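FKBO (Streptomyces hygroscopicus subsp. ascomyceticus, PDB 4BPS) catalyses the hydrolysis of chorismate to (3R,4R)-3,4-dihydroxy-3,4-dihydrobenzoate and pyruvate, a step in the biosynthesis of the immunosuppressants FK506 and FK520. Local coordinates at the 3-(2-carboxyethyl)benzoic acid site. Sequence-based numbering; all coordinates share one arbitrary frame.

The 3-(2-carboxyethyl)benzoic acid site. Residues 139, 155, 162, 179-181, 215, 224, 226, 228, 244, 246, 248, 331, 335, 338. With 3EB (3-(2-carboxyethyl)benzoic acid), chain B.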
loop_
_atom_site.group_PDB
_atom_site.type_symbol
_atom_site.label_atom_id
_atom_site.label_comp_id
_atom_site.label_asym_id
_atom_site.label_seq_id
_atom_site.Cartn_x
_atom_site.Cartn_y
_atom_site.Cartn_z
ATOM N N ASN A 139 -1.611 3.630 3.107
ATOM C CA ASN A 139 -2.190 4.799 3.770
ATOM C C ASN A 139 -3.282 5.352 2.867
ATOM O O ASN A 139 -3.005 5.817 1.758
ATOM C CB ASN A 139 -1.128 5.885 4.006
ATOM C CG ASN A 139 0.112 5.341 4.682
ATOM O OD1 ASN A 139 0.135 5.187 5.895
ATOM N ND2 ASN A 139 1.149 5.022 3.888
ATOM N N TYR A 155 -1.610 15.783 2.578
ATOM C CA TYR A 155 -0.540 14.801 2.349
ATOM C C TYR A 155 0.737 15.199 3.095
ATOM O O TYR A 155 1.441 14.346 3.629
ATOM C CB TYR A 155 -0.221 14.685 0.862
ATOM C CG TYR A 155 0.875 13.673 0.577
ATOM C CD1 TYR A 155 0.723 12.321 0.902
ATOM C CD2 TYR A 155 2.082 14.064 0.024
ATOM C CE1 TYR A 155 1.723 11.414 0.665
ATOM C CE2 TYR A 155 3.081 13.161 -0.249
ATOM C CZ TYR A 155 2.907 11.836 0.082
ATOM O OH TYR A 155 3.926 10.951 -0.181
ATOM N N ARG A 162 4.177 10.793 9.870
ATOM C CA ARG A 162 4.890 9.547 9.632
ATOM C C ARG A 162 6.379 9.701 9.953
ATOM O O ARG A 162 6.964 8.877 10.641
ATOM C CB ARG A 162 4.649 9.092 8.198
ATOM C CG ARG A 162 5.479 7.885 7.800
ATOM C CD ARG A 162 5.062 7.286 6.445
ATOM N NE ARG A 162 5.209 8.261 5.349
ATOM C CZ ARG A 162 4.784 8.053 4.105
ATOM N NH1 ARG A 162 4.192 6.895 3.757
ATOM N NH2 ARG A 162 4.931 9.015 3.195
ATOM N N ALA A 179 5.001 0.896 -0.187
ATOM C CA ALA A 179 3.921 1.697 0.378
ATOM C C ALA A 179 2.969 2.214 -0.681
ATOM O O ALA A 179 3.267 2.213 -1.888
ATOM C CB ALA A 179 4.503 2.896 1.171
ATOM N N THR A 180 1.820 2.659 -0.193
ATOM C CA THR A 180 0.851 3.453 -0.941
ATOM C C THR A 180 0.447 4.633 -0.080
ATOM O O THR A 180 0.232 4.460 1.124
ATOM C CB THR A 180 -0.376 2.613 -1.253
ATOM O OG1 THR A 180 0.035 1.566 -2.134
ATOM C CG2 THR A 180 -1.510 3.415 -1.884
ATOM N N GLY A 181 0.350 5.819 -0.695
ATOM C CA GLY A 181 -0.157 7.027 -0.051
ATOM C C GLY A 181 -1.180 7.625 -0.996
ATOM O O GLY A 181 -0.816 8.300 -1.962
ATOM N N TYR A 215 13.674 13.135 -1.290
ATOM C CA TYR A 215 13.015 14.183 -2.044
ATOM C C TYR A 215 13.416 15.569 -1.520
ATOM O O TYR A 215 13.575 15.773 -0.319
ATOM C CB TYR A 215 11.499 14.075 -1.962
ATOM C CG TYR A 215 10.799 13.035 -2.836
ATOM C CD1 TYR A 215 11.498 12.133 -3.647
ATOM C CD2 TYR A 215 9.420 12.968 -2.844
ATOM C CE1 TYR A 215 10.814 11.220 -4.414
ATOM C CE2 TYR A 215 8.720 12.044 -3.591
ATOM C CZ TYR A 215 9.417 11.160 -4.375
ATOM O OH TYR A 215 8.769 10.188 -5.137
ATOM N N PRO A 224 8.307 12.223 2.085
ATOM C CA PRO A 224 7.772 10.866 2.217
ATOM C C PRO A 224 8.885 9.879 2.500
ATOM O O PRO A 224 10.069 10.204 2.334
ATOM C CB PRO A 224 7.116 10.588 0.853
ATOM C CG PRO A 224 7.441 11.731 -0.012
ATOM C CD PRO A 224 8.311 12.701 0.698
ATOM N N PHE A 226 9.486 5.541 1.948
ATOM C CA PHE A 226 8.999 4.231 1.489
ATOM C C PHE A 226 9.952 3.675 0.442
ATOM O O PHE A 226 10.600 4.442 -0.284
ATOM C CB PHE A 226 7.555 4.265 0.916
ATOM C CG PHE A 226 7.356 5.202 -0.247
ATOM C CD1 PHE A 226 6.990 6.532 -0.054
ATOM C CD2 PHE A 226 7.509 4.750 -1.546
ATOM C CE1 PHE A 226 6.797 7.378 -1.117
ATOM C CE2 PHE A 226 7.320 5.596 -2.620
ATOM C CZ PHE A 226 6.982 6.915 -2.407
ATOM N N ARG A 228 10.464 1.319 -3.143
ATOM C CA ARG A 228 9.697 1.218 -4.396
ATOM C C ARG A 228 9.101 -0.197 -4.600
ATOM O O ARG A 228 8.111 -0.365 -5.336
ATOM C CB ARG A 228 10.551 1.668 -5.594
ATOM C CG ARG A 228 11.063 3.088 -5.427
ATOM C CD ARG A 228 9.935 4.099 -5.425
ATOM N NE ARG A 228 10.419 5.415 -5.019
ATOM C CZ ARG A 228 9.711 6.530 -5.175
ATOM N NH1 ARG A 228 8.508 6.494 -5.732
ATOM N NH2 ARG A 228 10.226 7.689 -4.778
ATOM N N ALA A 244 2.592 1.588 -4.742
ATOM C CA ALA A 244 1.878 2.457 -5.671
ATOM C C ALA A 244 2.932 3.228 -6.460
ATOM O O ALA A 244 3.850 3.819 -5.873
ATOM C CB ALA A 244 0.979 3.396 -4.915
ATOM N N ALA A 246 3.858 5.892 -9.712
ATOM C CA ALA A 246 3.354 7.051 -10.432
ATOM C C ALA A 246 4.197 7.374 -11.658
ATOM O O ALA A 246 5.294 6.817 -11.863
ATOM C CB ALA A 246 3.357 8.266 -9.506
ATOM N N ILE A 248 6.496 9.484 -12.591
ATOM C CA ILE A 248 7.564 10.325 -12.090
ATOM C C ILE A 248 8.893 9.836 -12.694
ATOM O O ILE A 248 9.082 8.628 -12.914
ATOM C CB ILE A 248 7.607 10.235 -10.523
ATOM C CG1 ILE A 248 6.539 11.134 -9.883
ATOM C CG2 ILE A 248 8.959 10.611 -9.949
ATOM C CD1 ILE A 248 6.267 10.844 -8.402
ATOM N N ALA A 331 -1.265 11.478 -4.269
ATOM C CA ALA A 331 -0.538 12.264 -3.276
ATOM C C ALA A 331 -0.159 13.672 -3.724
ATOM O O ALA A 331 -0.055 14.550 -2.866
ATOM C CB ALA A 331 0.733 11.519 -2.858
ATOM N N LEU A 335 -0.425 14.505 -10.118
ATOM C CA LEU A 335 -0.419 13.091 -10.467
ATOM C C LEU A 335 -1.852 12.654 -10.712
ATOM O O LEU A 335 -2.754 12.951 -9.919
ATOM C CB LEU A 335 0.256 12.253 -9.377
ATOM C CG LEU A 335 1.755 12.544 -9.201
ATOM C CD1 LEU A 335 2.287 11.814 -7.972
ATOM C CD2 LEU A 335 2.567 12.178 -10.458
ATOM N N GLU A 338 -2.040 6.105 -10.526
ATOM C CA GLU A 338 -0.973 5.288 -9.967
ATOM C C GLU A 338 -1.405 3.826 -9.999
ATOM O O GLU A 338 -2.605 3.531 -10.019
ATOM C CB GLU A 338 -0.689 5.622 -8.514
ATOM C CG GLU A 338 0.040 6.894 -8.317
ATOM C CD GLU A 338 0.442 7.059 -6.871
ATOM O OE1 GLU A 338 -0.271 6.499 -5.982
ATOM O OE2 GLU A 338 1.440 7.732 -6.590
HETATM C C 3EB B . 5.696 9.085 -5.388
HETATM O O 3EB B . 6.176 9.872 -4.565
HETATM C CA 3EB B . 4.221 9.029 -5.670
HETATM O OAB 3EB B . 3.523 8.587 0.779
HETATM O OAD 3EB B . 3.300 6.411 1.153
HETATM C CAE 3EB B . 3.740 6.633 -3.851
HETATM C CAF 3EB B . 3.818 5.588 -2.939
HETATM C CAG 3EB B . 3.529 7.941 -3.413
HETATM C CAH 3EB B . 3.675 5.828 -1.583
HETATM C CAL 3EB B . 3.413 7.418 0.356
HETATM C CAM 3EB B . 3.407 8.168 -2.042
HETATM C CAN 3EB B . 3.496 7.127 -1.118
HETATM O OXT 3EB B . 6.430 8.302 -6.103
HETATM C C2 3EB B . 3.378 9.105 -4.380
HETATM O O HOH W 1 5.988 6.360 -7.851
HETATM O O HOH W 2 5.188 11.629 -2.689
#
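Phe226 lies flat over one face of the benzoate ring of 3EB, the ring planes turned only 7° apart and their centroids 3.8 Å from each other. Its CG sits in the crowded position between backbone N and carbonyl carbon, and at the ring's rim CE2 rests over one face of the Arg228 guanidinium, so the same ring probably helps to position both the ligand and Arg228. On the opposite face of the benzoate run the backbone of Thr180 and Gly181 in strand 178-184, where a glycine lets the main chain itself press close.

The ring carboxylate is held by Arg162 from helix 154-169. Its chain, extended until it bends at chi3 (60°), brings the guanidinium end-on and nearly in plane: Arg162 NH1 donates almost straight to 3EB OAD (2.8 Å, 177° at H), forming a salt bridge, while NH2 donates to OAB. The phenol OH of Tyr155, CG anti to its backbone N, adds a second bond to 3EB OAB at 2.6 Å. Ala331 CB caps one face of this tyrosine ring. An alanine in place of Arg162 would probably loosen the carboxylate, removing both guanidinium bonds and the balancing charge and leaving OAB to Tyr155.

At the other end the propionate carboxylate meets Arg228 and Tyr215. Arg228 NH1 makes a salt bridge to 3EB OXT (2.8 Å). Its NH2 donates to Tyr215 OH (2.9 Å), which probably turns that hydroxyl so that its own hydrogen goes to 3EB O. Water 1 links OXT to Ala246 N, and water 2 joins O to Tyr155 OH, connecting the two ends.

On the side away from Phe226, Glu338, extended beyond CG, brings OE2 to 3.2 Å from both CA and C2 of 3EB. Small or aliphatic Ala246, Ile248 and Leu335 line this chain. 3EB, almost wholly enclosed, probably mimics chorismate or its product through its two carboxylates. This is the chorismatase active site: paired arginines and tyrosines bind the substrate, and Glu338 serves as proton acceptor in its hydrolysis.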